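Local coordinates for protein oxalate biosynthetic component 1 (Burkholderia thailandensis, PDB 5IKY) that probably makes oxalate under quorum-sensing control, as a bifunctional enzyme with serine hydrolase and additional lyase activity, at residues P292-H297 and N330-D335; L459-A464 and E509-G514; V676-P681 and D735-S740; S777-V782 and R1088-P1093. All coordinates share one frame; numbering follows the deposited sequence.

Contact 1: residues P292-H297 and N330-D335; sequences PLRRAH and NAFLAD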
loop_
_atom_site.group_PDB
_atom_site.type_symbol
_atom_site.label_atom_id
_atom_site.label_comp_id
_atom_site.label_asym_id
_atom_site.label_seq_id
_atom_site.Cartn_x
_atom_site.Cartn_y
_atom_site.Cartn_z
ATOM N N PRO A 292 -11.563 7.170 -32.820
ATOM C CA PRO A 292 -12.137 6.319 -31.770
ATOM C C PRO A 292 -11.067 5.737 -30.841
ATOM O O PRO A 292 -11.399 5.179 -29.795
ATOM C CB PRO A 292 -12.838 5.207 -32.560
ATOM C CG PRO A 292 -13.087 5.796 -33.914
ATOM C CD PRO A 292 -11.924 6.705 -34.171
ATOM N N LEU A 293 -9.799 5.869 -31.223
ATOM C CA LEU A 293 -8.698 5.405 -30.388
ATOM C C LEU A 293 -8.686 6.140 -29.051
ATOM O O LEU A 293 -8.260 5.595 -28.032
ATOM C CB LEU A 293 -7.359 5.590 -31.111
ATOM C CG LEU A 293 -6.094 5.259 -30.315
ATOM C CD1 LEU A 293 -6.116 3.815 -29.851
ATOM C CD2 LEU A 293 -4.842 5.540 -31.134
ATOM N N ARG A 294 -9.188 7.371 -29.057
ATOM C CA ARG A 294 -9.196 8.207 -27.860
ATOM C C ARG A 294 -10.150 7.691 -26.778
ATOM O O ARG A 294 -10.289 8.313 -25.725
ATOM C CB ARG A 294 -9.552 9.650 -28.230
ATOM C CG ARG A 294 -8.528 10.320 -29.143
ATOM C CD ARG A 294 -8.857 11.789 -29.369
ATOM N NE ARG A 294 -8.751 12.571 -28.141
ATOM C CZ ARG A 294 -9.005 13.873 -28.058
ATOM N NH1 ARG A 294 -9.383 14.547 -29.134
ATOM N NH2 ARG A 294 -8.877 14.505 -26.897
ATOM N N ARG A 295 -10.799 6.559 -27.037
ATOM C CA ARG A 295 -11.656 5.921 -26.040
ATOM C C ARG A 295 -11.545 4.394 -26.078
ATOM O O ARG A 295 -12.219 3.700 -25.321
ATOM C CB ARG A 295 -13.115 6.344 -26.235
ATOM C CG ARG A 295 -13.691 6.030 -27.606
ATOM C CD ARG A 295 -15.176 6.384 -27.665
ATOM N NE ARG A 295 -15.751 6.151 -28.986
ATOM C CZ ARG A 295 -15.802 7.062 -29.954
ATOM N NH1 ARG A 295 -15.315 8.280 -29.753
ATOM N NH2 ARG A 295 -16.343 6.754 -31.126
ATOM N N ALA A 296 -10.683 3.882 -26.951
ATOM C CA ALA A 296 -10.514 2.439 -27.110
ATOM C C ALA A 296 -9.933 1.780 -25.859
ATOM O O ALA A 296 -10.163 0.598 -25.609
ATOM C CB ALA A 296 -9.633 2.141 -28.313
ATOM N N HIS A 297 -9.183 2.547 -25.074
ATOM C CA HIS A 297 -8.598 2.031 -23.839
ATOM C C HIS A 297 -9.570 2.121 -22.664
ATOM O O HIS A 297 -9.289 1.623 -21.574
ATOM C CB HIS A 297 -7.294 2.764 -23.506
ATOM C CG HIS A 297 -7.433 4.252 -23.390
ATOM N ND1 HIS A 297 -8.244 5.000 -24.216
ATOM C CD2 HIS A 297 -6.826 5.136 -22.561
ATOM C CE1 HIS A 297 -8.146 6.277 -23.889
ATOM N NE2 HIS A 297 -7.292 6.387 -22.889
ATOM N N ASN A 330 -17.512 18.771 -31.221
ATOM C CA ASN A 330 -18.676 18.500 -30.386
ATOM C C ASN A 330 -19.262 17.098 -30.560
ATOM O O ASN A 330 -19.608 16.445 -29.575
ATOM C CB ASN A 330 -19.754 19.553 -30.653
ATOM C CG ASN A 330 -19.332 20.941 -30.206
ATOM O OD1 ASN A 330 -18.705 21.102 -29.159
ATOM N ND2 ASN A 330 -19.671 21.950 -31.001
ATOM N N ALA A 331 -19.381 16.639 -31.803
ATOM C CA ALA A 331 -19.907 15.299 -32.062
ATOM C C ALA A 331 -18.992 14.236 -31.472
ATOM O O ALA A 331 -19.456 13.217 -30.962
ATOM C CB ALA A 331 -20.082 15.068 -33.549
ATOM N N PHE A 332 -17.690 14.480 -31.556
ATOM C CA PHE A 332 -16.704 13.582 -30.975
ATOM C C PHE A 332 -16.885 13.497 -29.468
ATOM O O PHE A 332 -16.973 12.406 -28.902
ATOM C CB PHE A 332 -15.285 14.043 -31.311
ATOM C CG PHE A 332 -14.233 13.434 -30.432
ATOM C CD1 PHE A 332 -13.882 12.103 -30.573
ATOM C CD2 PHE A 332 -13.595 14.194 -29.465
ATOM C CE1 PHE A 332 -12.919 11.539 -29.761
ATOM C CE2 PHE A 332 -12.628 13.638 -28.652
ATOM C CZ PHE A 332 -12.288 12.310 -28.800
ATOM N N LEU A 333 -16.942 14.661 -28.826
ATOM C CA LEU A 333 -17.132 14.740 -27.382
ATOM C C LEU A 333 -18.433 14.080 -26.942
ATOM O O LEU A 333 -18.502 13.491 -25.863
ATOM C CB LEU A 333 -17.103 16.196 -26.925
ATOM C CG LEU A 333 -15.731 16.855 -27.042
ATOM C CD1 LEU A 333 -15.805 18.312 -26.636
ATOM C CD2 LEU A 333 -14.723 16.107 -26.181
ATOM N N ALA A 334 -19.457 14.176 -27.782
ATOM C CA ALA A 334 -20.738 13.542 -27.497
ATOM C C ALA A 334 -20.602 12.024 -27.565
ATOM O O ALA A 334 -21.210 11.303 -26.775
ATOM C CB ALA A 334 -21.809 14.029 -28.467
ATOM N N ASP A 335 -19.802 11.543 -28.512
ATOM C CA ASP A 335 -19.522 10.115 -28.613
ATOM C C ASP A 335 -18.713 9.642 -27.411
ATOM O O ASP A 335 -18.909 8.530 -26.920
ATOM C CB ASP A 335 -18.774 9.796 -29.907
ATOM C CG ASP A 335 -19.658 9.899 -31.131
ATOM O OD1 ASP A 335 -20.889 9.725 -30.995
ATOM O OD2 ASP A 335 -19.119 10.144 -32.232
#
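F332 reaches from its helix to a place between R294 and R295, and the two arginines meet its ring in different ways. Its CG stands anti to the backbone N (chi1 163°), which carries the ring toward 292-297. The R294 side chain crosses F332 at about a right angle. F332 CE2 lies over the rim of one face of the R294 guanidinium, 3.4 Å from R294 NH1. The two planes are 30° apart, and the approach to the ring is oblique rather than a flat stack. Further back, R294 CD packs against F332 CZ at 3.5 Å. The R294 side chain is buried, about 10 Å from the bound magnesium ion, and its polar end is satisfied elsewhere: NE bonds to T280 O, NH1 to S289 O and D327 O, and NH2 to N328 OD1. These bonds fix the plane that F332 meets.

R295 runs past F332 in the opposite direction, extended from CG to NE. Its guanidinium has F332 CE1 at an edge, 4.0 Å from R295 NH1. D335 CB comes over one face, 3.8 Å from R295 NH1, and P292 CA covers the opposite face. R295 NH2 and D335 OD2 are 4.5 Å apart. OD2 stands off the guanidinium plane with no N-H aimed at it; the attraction is between charges. The hydrogen bond of R295 NH1 goes to Q336 OE1, one residue further along.

In the beta-keto acid cleavage enzyme barrel, the contact joins short helix 293-296, between strands 275-278 and 310-313, to the start of helix 330-343, between 310-313 and 346-351.

Contact 2: residues L459-A464 and E509-G514; sequences LLVDVA and ERRGIG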
loop_
_atom_site.group_PDB
_atom_site.type_symbol
_atom_site.label_atom_id
_atom_site.label_comp_id
_atom_site.label_asym_id
_atom_site.label_seq_id
_atom_site.Cartn_x
_atom_site.Cartn_y
_atom_site.Cartn_z
ATOM N N LEU A 459 4.405 27.278 -5.616
ATOM C CA LEU A 459 3.156 27.982 -5.336
ATOM C C LEU A 459 1.994 27.016 -5.146
ATOM O O LEU A 459 0.895 27.420 -4.767
ATOM C CB LEU A 459 2.821 28.950 -6.470
ATOM C CG LEU A 459 3.909 29.923 -6.915
ATOM C CD1 LEU A 459 3.408 30.740 -8.089
ATOM C CD2 LEU A 459 4.315 30.825 -5.763
ATOM N N LEU A 460 2.252 25.741 -5.412
ATOM C CA LEU A 460 1.209 24.725 -5.476
ATOM C C LEU A 460 0.344 24.662 -4.219
ATOM O O LEU A 460 -0.878 24.777 -4.295
ATOM C CB LEU A 460 1.845 23.361 -5.745
ATOM C CG LEU A 460 1.004 22.333 -6.498
ATOM C CD1 LEU A 460 0.150 22.998 -7.561
ATOM C CD2 LEU A 460 1.918 21.293 -7.129
ATOM N N VAL A 461 0.976 24.494 -3.065
ATOM C CA VAL A 461 0.237 24.373 -1.813
ATOM C C VAL A 461 -0.457 25.678 -1.420
ATOM O O VAL A 461 -1.652 25.683 -1.128
ATOM C CB VAL A 461 1.158 23.927 -0.664
ATOM C CG1 VAL A 461 0.413 23.965 0.656
ATOM C CG2 VAL A 461 1.694 22.532 -0.936
ATOM N N ASP A 462 0.289 26.780 -1.424
ATOM C CA ASP A 462 -0.246 28.072 -0.994
ATOM C C ASP A 462 -1.416 28.538 -1.859
ATOM O O ASP A 462 -2.402 29.065 -1.341
ATOM C CB ASP A 462 0.856 29.138 -0.997
ATOM C CG ASP A 462 1.840 28.964 0.150
ATOM O OD1 ASP A 462 1.407 28.555 1.249
ATOM O OD2 ASP A 462 3.044 29.238 -0.045
ATOM N N VAL A 463 -1.311 28.345 -3.170
ATOM C CA VAL A 463 -2.384 28.744 -4.076
ATOM C C VAL A 463 -3.610 27.854 -3.888
ATOM O O VAL A 463 -4.740 28.345 -3.854
ATOM C CB VAL A 463 -1.932 28.701 -5.551
ATOM C CG1 VAL A 463 -3.126 28.814 -6.488
ATOM C CG2 VAL A 463 -0.934 29.812 -5.829
ATOM N N ALA A 464 -3.381 26.550 -3.750
ATOM C CA ALA A 464 -4.472 25.598 -3.551
ATOM C C ALA A 464 -5.247 25.887 -2.269
ATOM O O ALA A 464 -6.473 25.764 -2.236
ATOM C CB ALA A 464 -3.939 24.178 -3.532
ATOM N N GLU A 509 1.725 18.154 5.804
ATOM C CA GLU A 509 1.854 17.765 7.207
ATOM C C GLU A 509 2.390 18.925 8.039
ATOM O O GLU A 509 1.946 19.156 9.163
ATOM C CB GLU A 509 2.774 16.551 7.354
ATOM C CG GLU A 509 2.198 15.246 6.826
ATOM C CD GLU A 509 3.197 14.103 6.887
ATOM O OE1 GLU A 509 4.332 14.330 7.356
ATOM O OE2 GLU A 509 2.848 12.979 6.468
ATOM N N ARG A 510 3.351 19.648 7.469
ATOM C CA ARG A 510 3.931 20.826 8.105
ATOM C C ARG A 510 2.870 21.850 8.497
ATOM O O ARG A 510 3.001 22.536 9.511
ATOM C CB ARG A 510 4.948 21.484 7.171
ATOM C CG ARG A 510 6.389 21.399 7.636
ATOM C CD ARG A 510 7.265 22.359 6.844
ATOM N NE ARG A 510 6.791 23.738 6.947
ATOM C CZ ARG A 510 6.564 24.533 5.905
ATOM N NH1 ARG A 510 6.771 24.089 4.673
ATOM N NH2 ARG A 510 6.133 25.772 6.095
ATOM N N ARG A 511 1.821 21.946 7.687
ATOM C CA ARG A 511 0.789 22.957 7.872
ATOM C C ARG A 511 -0.445 22.413 8.588
ATOM O O ARG A 511 -1.440 23.120 8.746
ATOM C CB ARG A 511 0.383 23.538 6.519
ATOM C CG ARG A 511 1.553 24.035 5.694
ATOM C CD ARG A 511 1.186 24.108 4.225
ATOM N NE ARG A 511 2.313 24.536 3.402
ATOM C CZ ARG A 511 2.508 25.786 2.999
ATOM N NH1 ARG A 511 1.644 26.735 3.338
ATOM N NH2 ARG A 511 3.561 26.087 2.253
ATOM N N GLY A 512 -0.378 21.158 9.017
ATOM C CA GLY A 512 -1.501 20.528 9.690
ATOM C C GLY A 512 -2.609 20.124 8.734
ATOM O O GLY A 512 -3.744 19.887 9.146
ATOM N N ILE A 513 -2.277 20.043 7.449
ATOM C CA ILE A 513 -3.240 19.642 6.431
ATOM C C ILE A 513 -3.071 18.168 6.081
ATOM O O ILE A 513 -1.982 17.733 5.707
ATOM C CB ILE A 513 -3.094 20.486 5.158
ATOM C CG1 ILE A 513 -3.235 21.971 5.494
ATOM C CG2 ILE A 513 -4.116 20.060 4.114
ATOM C CD1 ILE A 513 -2.995 22.880 4.317
ATOM N N GLY A 514 -4.152 17.405 6.202
ATOM C CA GLY A 514 -4.109 15.980 5.920
ATOM C C GLY A 514 -4.371 15.656 4.462
ATOM O O GLY A 514 -4.686 16.540 3.664
#
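The R511 guanidinium carries V461 CG1 over one face, offset toward the rim and 3.4 Å from R511 NE. D462 OD1 comes in at a slant, 33° out of the guanidinium plane. The carboxylate and guanidinium planes are 71° apart, so the two groups do not pair side by side. The salt bridge instead rests on one short bond, R511 NH1 to D462 OD1 at 2.8 Å. That bond is clearly bent at the hydrogen. It meets OD1 on its syn side, somewhat out of the carboxylate plane.

V461 CG1 is anti to the backbone N (chi1 173°), and this branch does the touching. R511 is extended from CG to NE and comes from the opposite direction. Its NE and CZ lie against the methyl, while NH1 at the tip meets D462. Both charged groups have second partners: D462 OD2 bonds to H421 NE2, and R511 NH2 forms a salt bridge with E507 OE2. The arginine is thus shared between two acids.

R511 sits where helix 497-510 ends. G512 has positive phi and closes a Schellman motif, after which the chain turns into strand 514-515, with G514 bonded to K3 and F5. Helix 460-466 leads into strand 471-474, which pairs with strand 4-9, as does 514-515. This is packing of outer helices around the closed parallel barrel of a TIM-type fold.

Contact 3: residues V676-P681 and D735-S740; sequences VDQFKP and DRSNAS
Q678 and S737 bring the two backbones nearest, with CA atoms 7.3 Å apart, where a 3-10 turn at 676-678 faces an irregular loop. The turn carries a bond from F679 N to V676 O. The Q678 chain bends at chi2 (-63°), which swings its amide over to S737. Q678 NE2 then lies 3.4 Å from S737 CB, and Q678 CD is close to the same carbon. This is packing against a methylene; the amide N-H is used on L733 O. S737 OG likewise bonds to R734 O, and it takes a weak bond from A739 N, as in an ST turn.

R736 and D677 slide past each other in opposite directions. The R736 chain bends at chi3, which brings its guanidinium to D677. The R736 NH2 to D677 O separation is too short to be trusted in detail, so that bond is doubtful as modelled. A long salt bridge, D677 OD2 to R736 NE at 3.8 Å, adds charge attraction. The carboxylate and guanidinium planes are 55° apart, and both residues are exposed.

The arrangement is a loop-to-loop contact gathered at the C-terminal end of helix 715-734, whose last carbonyls are bound by Q678 and S737. It joins the loop before helix 682-690 of the cap to the chain leading toward the hydrolase sheet.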
loop_
_atom_site.group_PDB
_atom_site.type_symbol
_atom_site.label_atom_id
_atom_site.label_comp_id
_atom_site.label_asym_id
_atom_site.label_seq_id
_atom_site.Cartn_x
_atom_site.Cartn_y
_atom_site.Cartn_z
ATOM N N VAL A 676 -18.763 -35.665 -1.441
ATOM C CA VAL A 676 -19.681 -34.752 -2.112
ATOM C C VAL A 676 -20.708 -34.149 -1.151
ATOM O O VAL A 676 -21.047 -32.972 -1.259
ATOM C CB VAL A 676 -20.416 -35.456 -3.273
ATOM C CG1 VAL A 676 -21.427 -34.521 -3.924
ATOM C CG2 VAL A 676 -19.414 -35.956 -4.303
ATOM N N ASP A 677 -21.189 -34.943 -0.198
ATOM C CA ASP A 677 -22.201 -34.447 0.731
ATOM C C ASP A 677 -21.568 -33.632 1.859
ATOM O O ASP A 677 -22.247 -33.220 2.801
ATOM C CB ASP A 677 -23.034 -35.600 1.303
ATOM C CG ASP A 677 -22.394 -36.241 2.518
ATOM O OD1 ASP A 677 -21.189 -36.569 2.461
ATOM O OD2 ASP A 677 -23.101 -36.413 3.535
ATOM N N GLN A 678 -20.262 -33.400 1.756
ATOM C CA GLN A 678 -19.575 -32.477 2.652
ATOM C C GLN A 678 -19.294 -31.161 1.933
ATOM O O GLN A 678 -18.644 -30.269 2.481
ATOM C CB GLN A 678 -18.275 -33.088 3.178
ATOM C CG GLN A 678 -18.454 -33.962 4.411
ATOM C CD GLN A 678 -18.988 -33.190 5.605
ATOM O OE1 GLN A 678 -18.357 -32.247 6.082
ATOM N NE2 GLN A 678 -20.156 -33.590 6.095
ATOM N N PHE A 679 -19.784 -31.050 0.699
ATOM C CA PHE A 679 -19.667 -29.810 -0.061
ATOM C C PHE A 679 -20.513 -28.716 0.573
ATOM O O PHE A 679 -21.643 -28.959 0.998
ATOM C CB PHE A 679 -20.095 -30.005 -1.519
ATOM C CG PHE A 679 -19.060 -30.674 -2.379
ATOM C CD1 PHE A 679 -17.771 -30.882 -1.912
ATOM C CD2 PHE A 679 -19.375 -31.083 -3.665
ATOM C CE1 PHE A 679 -16.822 -31.496 -2.710
ATOM C CE2 PHE A 679 -18.430 -31.695 -4.467
ATOM C CZ PHE A 679 -17.151 -31.901 -3.989
ATOM N N LYS A 680 -19.958 -27.512 0.636
ATOM C CA LYS A 680 -20.684 -26.366 1.161
ATOM C C LYS A 680 -21.761 -25.923 0.178
ATOM O O LYS A 680 -21.490 -25.760 -1.012
ATOM C CB LYS A 680 -19.722 -25.212 1.447
ATOM C CG LYS A 680 -18.638 -25.544 2.457
ATOM C CD LYS A 680 -17.576 -24.461 2.506
ATOM C CE LYS A 680 -16.494 -24.799 3.516
ATOM N NZ LYS A 680 -15.400 -23.790 3.515
ATOM N N PRO A 681 -22.993 -25.734 0.673
ATOM C CA PRO A 681 -24.077 -25.179 -0.147
ATOM C C PRO A 681 -23.779 -23.740 -0.568
ATOM O O PRO A 681 -22.889 -23.111 0.003
ATOM C CB PRO A 681 -25.293 -25.244 0.782
ATOM C CG PRO A 681 -24.720 -25.263 2.159
ATOM C CD PRO A 681 -23.437 -26.034 2.044
ATOM N N ASP A 735 -22.260 -32.253 11.489
ATOM C CA ASP A 735 -23.044 -33.303 12.127
ATOM C C ASP A 735 -23.265 -34.498 11.201
ATOM O O ASP A 735 -23.691 -35.563 11.643
ATOM C CB ASP A 735 -24.388 -32.744 12.595
ATOM C CG ASP A 735 -24.237 -31.705 13.689
ATOM O OD1 ASP A 735 -23.089 -31.301 13.973
ATOM O OD2 ASP A 735 -25.265 -31.289 14.263
ATOM N N ARG A 736 -22.977 -34.314 9.916
ATOM C CA ARG A 736 -23.118 -35.389 8.940
ATOM C C ARG A 736 -21.762 -35.962 8.544
ATOM O O ARG A 736 -21.657 -36.712 7.574
ATOM C CB ARG A 736 -23.844 -34.896 7.686
ATOM C CG ARG A 736 -25.172 -34.209 7.940
ATOM C CD ARG A 736 -25.977 -34.130 6.654
ATOM N NE ARG A 736 -25.125 -33.869 5.496
ATOM C CZ ARG A 736 -24.956 -32.673 4.942
ATOM N NH1 ARG A 736 -25.586 -31.614 5.434
ATOM N NH2 ARG A 736 -24.161 -32.535 3.891
ATOM N N SER A 737 -20.724 -35.601 9.289
ATOM C CA SER A 737 -19.376 -36.061 8.975
ATOM C C SER A 737 -18.814 -36.942 10.083
ATOM O O SER A 737 -19.394 -37.047 11.164
ATOM C CB SER A 737 -18.445 -34.869 8.740
ATOM O OG SER A 737 -18.220 -34.150 9.942
ATOM N N ASN A 738 -17.681 -37.577 9.803
ATOM C CA ASN A 738 -16.964 -38.333 10.821
ATOM C C ASN A 738 -15.900 -37.459 11.473
ATOM O O ASN A 738 -14.761 -37.883 11.671
ATOM C CB ASN A 738 -16.338 -39.596 10.225
ATOM C CG ASN A 738 -15.434 -39.301 9.046
ATOM O OD1 ASN A 738 -15.571 -38.272 8.385
ATOM N ND2 ASN A 738 -14.501 -40.208 8.775
ATOM N N ALA A 739 -16.283 -36.228 11.794
ATOM C CA ALA A 739 -15.400 -35.305 12.489
ATOM C C ALA A 739 -15.305 -35.685 13.959
ATOM O O ALA A 739 -16.253 -36.228 14.529
ATOM C CB ALA A 739 -15.894 -33.877 12.336
ATOM N N SER A 740 -14.158 -35.398 14.568
ATOM C CA SER A 740 -13.908 -35.754 15.960
ATOM C C SER A 740 -14.940 -35.143 16.904
ATOM O O SER A 740 -15.128 -33.925 16.930
ATOM C CB SER A 740 -12.502 -35.316 16.375
ATOM O OG SER A 740 -11.546 -35.688 15.397
#

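Contact 4: residues S777-V782 and R1088-P1093; sequences SVDWVV and RFHDAP
H1090 has its CG anti to the backbone N (chi1 -170°), and this carries the imidazole across to W780 and D779. W780 has its CG anti to the carbonyl carbon instead (chi1 -69°), which brings the edge of the indole round to the end of helix 1080-1090. W780 NE1 comes within 3.7 Å of H1090 CD2. The centroids of the five-membered indole ring and the imidazole are 5.2 Å apart, with the planes at 59°. This is an oblique pair. The imidazole atoms lie near the indole plane, at its edge, but the indole nitrogen meets the imidazole at a slant.

The six-membered part of the indole serves F1089. W780 CH2 is 4.1 Å from F1089 CB, so the methylene makes this touch while the phenyl ring leads away. D779, in the loop just before the strand, completes the contact. D779 OD1 lies at the edge of the H1090 ring, in its plane, 3.7 Å from H1090 NE2, and the carboxylate stands nearly perpendicular to that ring. The other oxygen, OD2, bonds to R831 N.

Strand 780-782 belongs to the central sheet of the alpha/beta hydrolase part. W780 also stacks on F932 of a neighbouring strand, and V809 of helix 792-813 touches both W780 and H1090. Beyond H1090 the chain leaves the helix through an inverse gamma turn centred on D1091. The contact is thus mainly aromatic and apolar packing, and the acid near H1090 NE2 may add some electrostatic attraction, without a hydrogen bond between them.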
loop_
_atom_site.group_PDB
_atom_site.type_symbol
_atom_site.label_atom_id
_atom_site.label_comp_id
_atom_site.label_asym_id
_atom_site.label_seq_id
_atom_site.Cartn_x
_atom_site.Cartn_y
_atom_site.Cartn_z
ATOM N N SER A 777 0.301 -21.611 42.125
ATOM C CA SER A 777 1.667 -22.089 41.923
ATOM C C SER A 777 2.272 -21.612 40.607
ATOM O O SER A 777 3.470 -21.776 40.369
ATOM C CB SER A 777 1.697 -23.618 41.967
ATOM O OG SER A 777 0.957 -24.165 40.890
ATOM N N VAL A 778 1.440 -21.018 39.759
ATOM C CA VAL A 778 1.830 -20.711 38.388
ATOM C C VAL A 778 2.079 -19.217 38.164
ATOM O O VAL A 778 1.341 -18.371 38.669
ATOM C CB VAL A 778 0.752 -21.221 37.403
ATOM C CG1 VAL A 778 0.860 -20.531 36.067
ATOM C CG2 VAL A 778 0.863 -22.730 37.238
ATOM N N ASP A 779 3.132 -18.907 37.410
ATOM C CA ASP A 779 3.497 -17.527 37.102
ATOM C C ASP A 779 2.563 -16.881 36.075
ATOM O O ASP A 779 2.118 -15.748 36.258
ATOM C CB ASP A 779 4.940 -17.467 36.590
ATOM C CG ASP A 779 5.913 -18.194 37.498
ATOM O OD1 ASP A 779 6.442 -17.560 38.436
ATOM O OD2 ASP A 779 6.153 -19.400 37.273
ATOM N N TRP A 780 2.271 -17.601 34.995
ATOM C CA TRP A 780 1.458 -17.051 33.911
ATOM C C TRP A 780 0.284 -17.942 33.521
ATOM O O TRP A 780 0.437 -19.149 33.339
ATOM C CB TRP A 780 2.320 -16.803 32.672
ATOM C CG TRP A 780 3.305 -15.690 32.823
ATOM C CD1 TRP A 780 4.543 -15.761 33.392
ATOM C CD2 TRP A 780 3.140 -14.335 32.387
ATOM N NE1 TRP A 780 5.157 -14.533 33.341
ATOM C CE2 TRP A 780 4.317 -13.641 32.729
ATOM C CE3 TRP A 780 2.110 -13.641 31.742
ATOM C CZ2 TRP A 780 4.494 -12.287 32.449
ATOM C CZ3 TRP A 780 2.287 -12.298 31.465
ATOM C CH2 TRP A 780 3.471 -11.636 31.817
ATOM N N VAL A 781 -0.887 -17.331 33.377
ATOM C CA VAL A 781 -2.055 -18.026 32.850
ATOM C C VAL A 781 -2.208 -17.726 31.363
ATOM O O VAL A 781 -2.154 -16.571 30.948
ATOM C CB VAL A 781 -3.342 -17.622 33.597
ATOM C CG1 VAL A 781 -4.565 -18.239 32.934
ATOM C CG2 VAL A 781 -3.256 -18.033 35.059
ATOM N N VAL A 782 -2.387 -18.767 30.557
ATOM C CA VAL A 782 -2.577 -18.580 29.124
ATOM C C VAL A 782 -4.033 -18.822 28.737
ATOM O O VAL A 782 -4.538 -19.941 28.839
ATOM C CB VAL A 782 -1.668 -19.509 28.302
ATOM C CG1 VAL A 782 -1.933 -19.326 26.812
ATOM C CG2 VAL A 782 -0.207 -19.241 28.625
ATOM N N ARG A 1088 9.971 -7.314 33.540
ATOM C CA ARG A 1088 9.578 -6.560 34.725
ATOM C C ARG A 1088 8.274 -7.105 35.299
ATOM O O ARG A 1088 8.102 -7.172 36.516
ATOM C CB ARG A 1088 9.435 -5.073 34.395
ATOM N N PHE A 1089 7.363 -7.492 34.411
ATOM C CA PHE A 1089 6.104 -8.112 34.811
ATOM C C PHE A 1089 6.348 -9.416 35.564
ATOM O O PHE A 1089 5.792 -9.642 36.639
ATOM C CB PHE A 1089 5.223 -8.379 33.588
ATOM C CG PHE A 1089 4.531 -7.159 33.057
ATOM C CD1 PHE A 1089 4.205 -6.106 33.897
ATOM C CD2 PHE A 1089 4.195 -7.068 31.715
ATOM C CE1 PHE A 1089 3.560 -4.985 33.408
ATOM C CE2 PHE A 1089 3.552 -5.949 31.219
ATOM C CZ PHE A 1089 3.234 -4.906 32.067
ATOM N N HIS A 1090 7.185 -10.267 34.980
ATOM C CA HIS A 1090 7.504 -11.566 35.558
ATOM C C HIS A 1090 8.219 -11.414 36.897
ATOM O O HIS A 1090 7.744 -11.901 37.924
ATOM C CB HIS A 1090 8.363 -12.379 34.588
ATOM C CG HIS A 1090 8.550 -13.806 34.995
ATOM N ND1 HIS A 1090 9.572 -14.591 34.506
ATOM C CD2 HIS A 1090 7.842 -14.592 35.840
ATOM C CE1 HIS A 1090 9.489 -15.798 35.034
ATOM N NE2 HIS A 1090 8.447 -15.826 35.848
ATOM N N ASP A 1091 9.361 -10.733 36.876
ATOM C CA ASP A 1091 10.145 -10.506 38.087
ATOM C C ASP A 1091 9.624 -9.301 38.862
ATOM O O ASP A 1091 10.276 -8.257 38.915
ATOM C CB ASP A 1091 11.623 -10.308 37.741
ATOM C CG ASP A 1091 12.230 -11.518 37.057
ATOM O OD1 ASP A 1091 11.467 -12.329 36.495
ATOM O OD2 ASP A 1091 13.471 -11.657 37.084
ATOM N N ALA A 1092 8.449 -9.451 39.463
ATOM C CA ALA A 1092 7.839 -8.370 40.223
ATOM C C ALA A 1092 7.279 -8.874 41.548
ATOM O O ALA A 1092 6.746 -9.982 41.620
ATOM C CB ALA A 1092 6.743 -7.702 39.407
ATOM N N PRO A 1093 7.403 -8.059 42.607
ATOM C CA PRO A 1093 6.819 -8.395 43.909
ATOM C C PRO A 1093 5.301 -8.236 43.899
ATOM O O PRO A 1093 4.734 -7.907 42.855
ATOM C CB PRO A 1093 7.471 -7.386 44.856
ATOM C CG PRO A 1093 7.779 -6.215 43.987
ATOM C CD PRO A 1093 8.144 -6.787 42.645
#

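How the contacts relate
The four contacts follow one another along the chain; none nests in another and none crosses. Contact 1 closes a loop of 32 residues in the barrel part, and contact 2 closes one of 44 residues further on in the same barrel. Their centres are about 36 Å apart. Contact 3 comes next and closes 53 residues that include helices 682-690 and 715-734, tying the cap to the start of the hydrolase part. Contact 4 spans 305 residues and brings the last part of the hydrolase chain back to an early strand of its sheet. Contacts 1 and 4 lie on opposite sides of the chain's centre, about 72 Å apart between centres.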